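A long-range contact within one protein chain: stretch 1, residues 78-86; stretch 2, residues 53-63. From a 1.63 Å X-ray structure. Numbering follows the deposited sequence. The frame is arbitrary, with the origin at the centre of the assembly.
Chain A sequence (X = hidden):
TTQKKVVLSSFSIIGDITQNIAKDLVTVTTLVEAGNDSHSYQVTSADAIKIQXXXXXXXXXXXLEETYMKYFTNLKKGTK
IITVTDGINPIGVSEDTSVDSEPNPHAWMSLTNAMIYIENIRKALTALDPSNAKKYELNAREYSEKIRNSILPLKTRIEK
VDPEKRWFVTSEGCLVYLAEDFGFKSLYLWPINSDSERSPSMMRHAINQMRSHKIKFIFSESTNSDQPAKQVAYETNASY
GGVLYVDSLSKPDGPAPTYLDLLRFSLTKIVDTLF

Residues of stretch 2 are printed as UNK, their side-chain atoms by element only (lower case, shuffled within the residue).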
# COMPACT_ATOMS: atom_id res chain seq x y z
N GLY A 78 8.28 -22.05 -16.33
CA GLY A 78 8.99 -20.78 -16.51
C GLY A 78 8.42 -19.65 -15.68
O GLY A 78 9.03 -18.58 -15.60
N THR A 79 7.20 -19.81 -15.17
CA THR A 79 6.56 -18.67 -14.52
C THR A 79 7.11 -18.49 -13.11
O THR A 79 6.97 -19.40 -12.27
CB THR A 79 5.03 -18.86 -14.43
OG1 THR A 79 4.51 -18.69 -15.75
CG2 THR A 79 4.40 -17.80 -13.51
N LYS A 80 7.68 -17.32 -12.88
CA LYS A 80 8.30 -17.00 -11.59
C LYS A 80 7.32 -16.17 -10.73
O LYS A 80 6.49 -15.46 -11.28
CB LYS A 80 9.55 -16.20 -11.85
CG LYS A 80 10.64 -17.03 -12.54
CD LYS A 80 11.92 -16.24 -12.75
CE LYS A 80 13.01 -17.19 -13.28
NZ LYS A 80 14.28 -16.47 -13.52
N ILE A 81 7.47 -16.27 -9.42
CA ILE A 81 6.80 -15.37 -8.47
C ILE A 81 7.81 -14.35 -7.98
O ILE A 81 8.87 -14.76 -7.41
CB ILE A 81 6.20 -16.16 -7.30
CG1 ILE A 81 5.28 -17.25 -7.80
CG2 ILE A 81 5.53 -15.22 -6.33
CD1 ILE A 81 4.85 -18.25 -6.77
N ILE A 82 7.56 -13.07 -8.24
CA ILE A 82 8.51 -11.99 -7.91
C ILE A 82 7.92 -11.23 -6.73
O ILE A 82 6.73 -10.93 -6.72
CB ILE A 82 8.69 -11.03 -9.09
CG1 ILE A 82 9.26 -11.76 -10.34
CG2 ILE A 82 9.50 -9.76 -8.71
CD1 ILE A 82 10.57 -12.37 -10.19
N THR A 83 8.74 -10.94 -5.72
CA THR A 83 8.36 -10.15 -4.57
C THR A 83 8.82 -8.73 -4.86
O THR A 83 10.05 -8.45 -4.86
CB THR A 83 9.02 -10.71 -3.31
OG1 THR A 83 8.47 -12.04 -3.13
CG2 THR A 83 8.70 -9.84 -2.09
N VAL A 84 7.87 -7.83 -5.04
CA VAL A 84 8.17 -6.51 -5.50
C VAL A 84 8.61 -5.55 -4.41
O VAL A 84 9.00 -4.45 -4.73
CB VAL A 84 7.01 -5.86 -6.31
CG1 VAL A 84 6.56 -6.79 -7.45
CG2 VAL A 84 5.82 -5.56 -5.41
N THR A 85 8.64 -6.00 -3.15
CA THR A 85 9.21 -5.27 -2.02
C THR A 85 10.66 -5.66 -1.71
O THR A 85 11.21 -5.21 -0.70
CB THR A 85 8.36 -5.46 -0.76
OG1 THR A 85 8.27 -6.87 -0.52
CG2 THR A 85 6.99 -4.84 -0.90
N ASP A 86 11.30 -6.49 -2.53
CA ASP A 86 12.72 -6.81 -2.32
C ASP A 86 13.52 -5.51 -2.19
O ASP A 86 13.40 -4.60 -3.03
CB ASP A 86 13.26 -7.57 -3.55
CG ASP A 86 12.85 -9.02 -3.60
OD1 ASP A 86 12.24 -9.56 -2.63
OD2 ASP A 86 13.11 -9.61 -4.68
N UNK A 53 -2.70 -18.76 -16.65
CA UNK A 53 -2.32 -17.91 -17.77
C UNK A 53 -1.08 -17.07 -17.51
O UNK A 53 -0.40 -16.68 -18.49
n UNK A 53 -4.37 -18.72 -19.45
c UNK A 53 -4.61 -17.66 -18.82
o UNK A 53 -5.74 -17.12 -18.82
c UNK A 53 -3.44 -16.97 -18.17
N UNK A 54 -0.76 -16.81 -16.26
CA UNK A 54 0.34 -15.92 -15.93
C UNK A 54 1.69 -16.47 -16.42
O UNK A 54 2.08 -17.61 -16.15
c UNK A 54 0.39 -15.70 -14.44
N UNK A 55 2.43 -15.59 -17.09
CA UNK A 55 3.83 -15.81 -17.39
C UNK A 55 4.76 -15.30 -16.28
O UNK A 55 5.96 -15.57 -16.32
o UNK A 55 2.59 -15.02 -20.51
c UNK A 55 4.14 -15.11 -18.76
c UNK A 55 3.37 -15.72 -19.87
o UNK A 55 3.50 -16.95 -20.08
N UNK A 56 4.23 -14.51 -15.36
CA UNK A 56 4.98 -13.82 -14.28
C UNK A 56 3.92 -13.50 -13.24
O UNK A 56 2.80 -13.03 -13.65
c UNK A 56 7.54 -12.45 -13.24
c UNK A 56 6.86 -10.45 -14.56
c UNK A 56 5.64 -12.56 -14.82
c UNK A 56 6.40 -11.70 -13.84
N UNK A 57 4.23 -13.74 -11.96
CA UNK A 57 3.31 -13.39 -10.87
C UNK A 57 4.03 -12.39 -9.96
O UNK A 57 5.14 -12.65 -9.52
c UNK A 57 1.98 -14.19 -8.93
c UNK A 57 1.68 -16.87 -10.40
c UNK A 57 2.86 -14.62 -10.10
c UNK A 57 2.10 -15.56 -11.03
N UNK A 58 3.41 -11.23 -9.77
CA UNK A 58 4.00 -10.17 -8.96
C UNK A 58 3.25 -10.05 -7.62
O UNK A 58 2.05 -9.76 -7.57
c UNK A 58 6.09 -9.04 -10.92
c UNK A 58 4.58 -8.77 -11.06
c UNK A 58 4.28 -7.37 -11.66
c UNK A 58 3.91 -8.86 -9.70
N UNK A 59 3.97 -10.36 -6.55
CA UNK A 59 3.41 -10.35 -5.17
C UNK A 59 4.05 -9.19 -4.40
O UNK A 59 5.19 -8.81 -4.64
s UNK A 59 2.66 -13.01 -5.05
c UNK A 59 3.71 -11.65 -4.43
N UNK A 60 3.34 -8.74 -3.38
CA UNK A 60 3.86 -7.80 -2.41
C UNK A 60 4.89 -8.38 -1.50
O UNK A 60 5.90 -7.70 -1.14
n UNK A 60 3.29 -6.16 0.56
c UNK A 60 2.73 -7.32 -1.49
c UNK A 60 3.11 -6.04 -0.74
o UNK A 60 3.16 -4.96 -1.34
N UNK A 61 4.68 -9.62 -1.11
CA UNK A 61 5.42 -10.19 0.01
C UNK A 61 5.07 -9.48 1.28
O UNK A 61 3.96 -8.92 1.41
N UNK A 62 5.99 -9.51 2.25
CA UNK A 62 5.72 -9.05 3.62
C UNK A 62 4.43 -9.69 4.18
O UNK A 62 3.61 -9.03 4.82
c UNK A 62 8.28 -7.18 3.81
c UNK A 62 6.96 -6.86 3.12
c UNK A 62 5.71 -7.52 3.68
c UNK A 62 6.76 -5.33 3.02
N UNK A 63 4.26 -10.96 3.80
CA UNK A 63 3.13 -11.79 4.17
C UNK A 63 1.76 -11.34 3.68
O UNK A 63 0.77 -11.89 4.18
n UNK A 63 4.27 -13.33 7.48
c UNK A 63 5.38 -14.04 7.63
c UNK A 63 5.38 -13.21 5.61
n UNK A 63 6.06 -14.00 6.51
c UNK A 63 3.10 -12.00 5.71
c UNK A 63 4.23 -12.80 6.21
O HOH W 1 8.31 -15.70 -15.19

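Position 53 carries two side-chain carbons, the second bearing one oxygen and one nitrogen. That carboxamide identifies Asn-53, which points away from stretch 1 and makes no contact with it. Position 54 has a single side-chain carbon, so it is Ala-54; its part in the contact is played by the backbone, since Thr-79 OG1 donates a hydrogen bond to Ala-54 O at 2.7 Å. At position 55 two carbons end in two oxygens, a carboxylate: Asp-55. Its CA-to-CB bond points away from stretch 1, but the backbone is linked to that stretch through water 1, which donates to Asp-55 O (2.6 Å) and to Gly-78 O (3.0 Å) and accepts from Lys-80 N (2.9 Å).

Position 56 has four carbons forked at the second, the pattern of leucine, and Leu-56 CD1 packs 3.4 Å from Ile-82 CG1. Position 57 also has four carbons, but the fork lies at the first and one arm is two carbons long: Ile-57. Its CB is 4.3 Å from Ile-81 CG1, on the other face of the sheet. Position 58 returns to four carbons forked at the second; Leu-58 sets CD2 3.8 Å from Ile-82 CB and CB 4.0 Å from Val-84 CG1. Position 59 has one carbon followed by sulfur, hence Cys-59, with SG 3.8 Å from Ile-81 CG2.

Position 60 has two carbons, the second with one oxygen and one nitrogen: Asn-60. Its side chain turns back to its own stretch, ND2 donating to the backbone O of position 61 at 3.0 Å, while Asn-60 O accepts from Thr-85 OG1 at 2.6 Å. Position 61 has no side-chain atoms and is Gly-61. An ideal CB there would lie 2.6 Å from Thr-83 CG2, a clash, and the positive phi of 65° independently favours glycine. Position 62 has four carbons forked at the second; Leu-62 brings CG within 3.9 Å of Thr-85 OG1. Position 63 shows one carbon and a five-membered ring of three carbons and two nitrogens, so it is His-63, beyond reach of stretch 1.

The contact works as a parallel strand pairing, with axes 25° apart. Four bonds alternate in direction: Ile-57 N to Lys-80 O (2.9 Å), Ile-82 N to Ile-57 O (2.8 Å), Cys-59 N to Ile-82 O (2.8 Å) and Val-84 N to Cys-59 O (2.9 Å). Their N-H...O angles of 164–173° indicate nearly straight bonds. Apolar packing lines both faces, and the hydroxyls of Thr-79 and Thr-85, bonded to Ala-54 O and Asn-60 O, extend the attachment beyond the two ends of this ladder.

Stretch 2 53-63: NADLILCNGLH
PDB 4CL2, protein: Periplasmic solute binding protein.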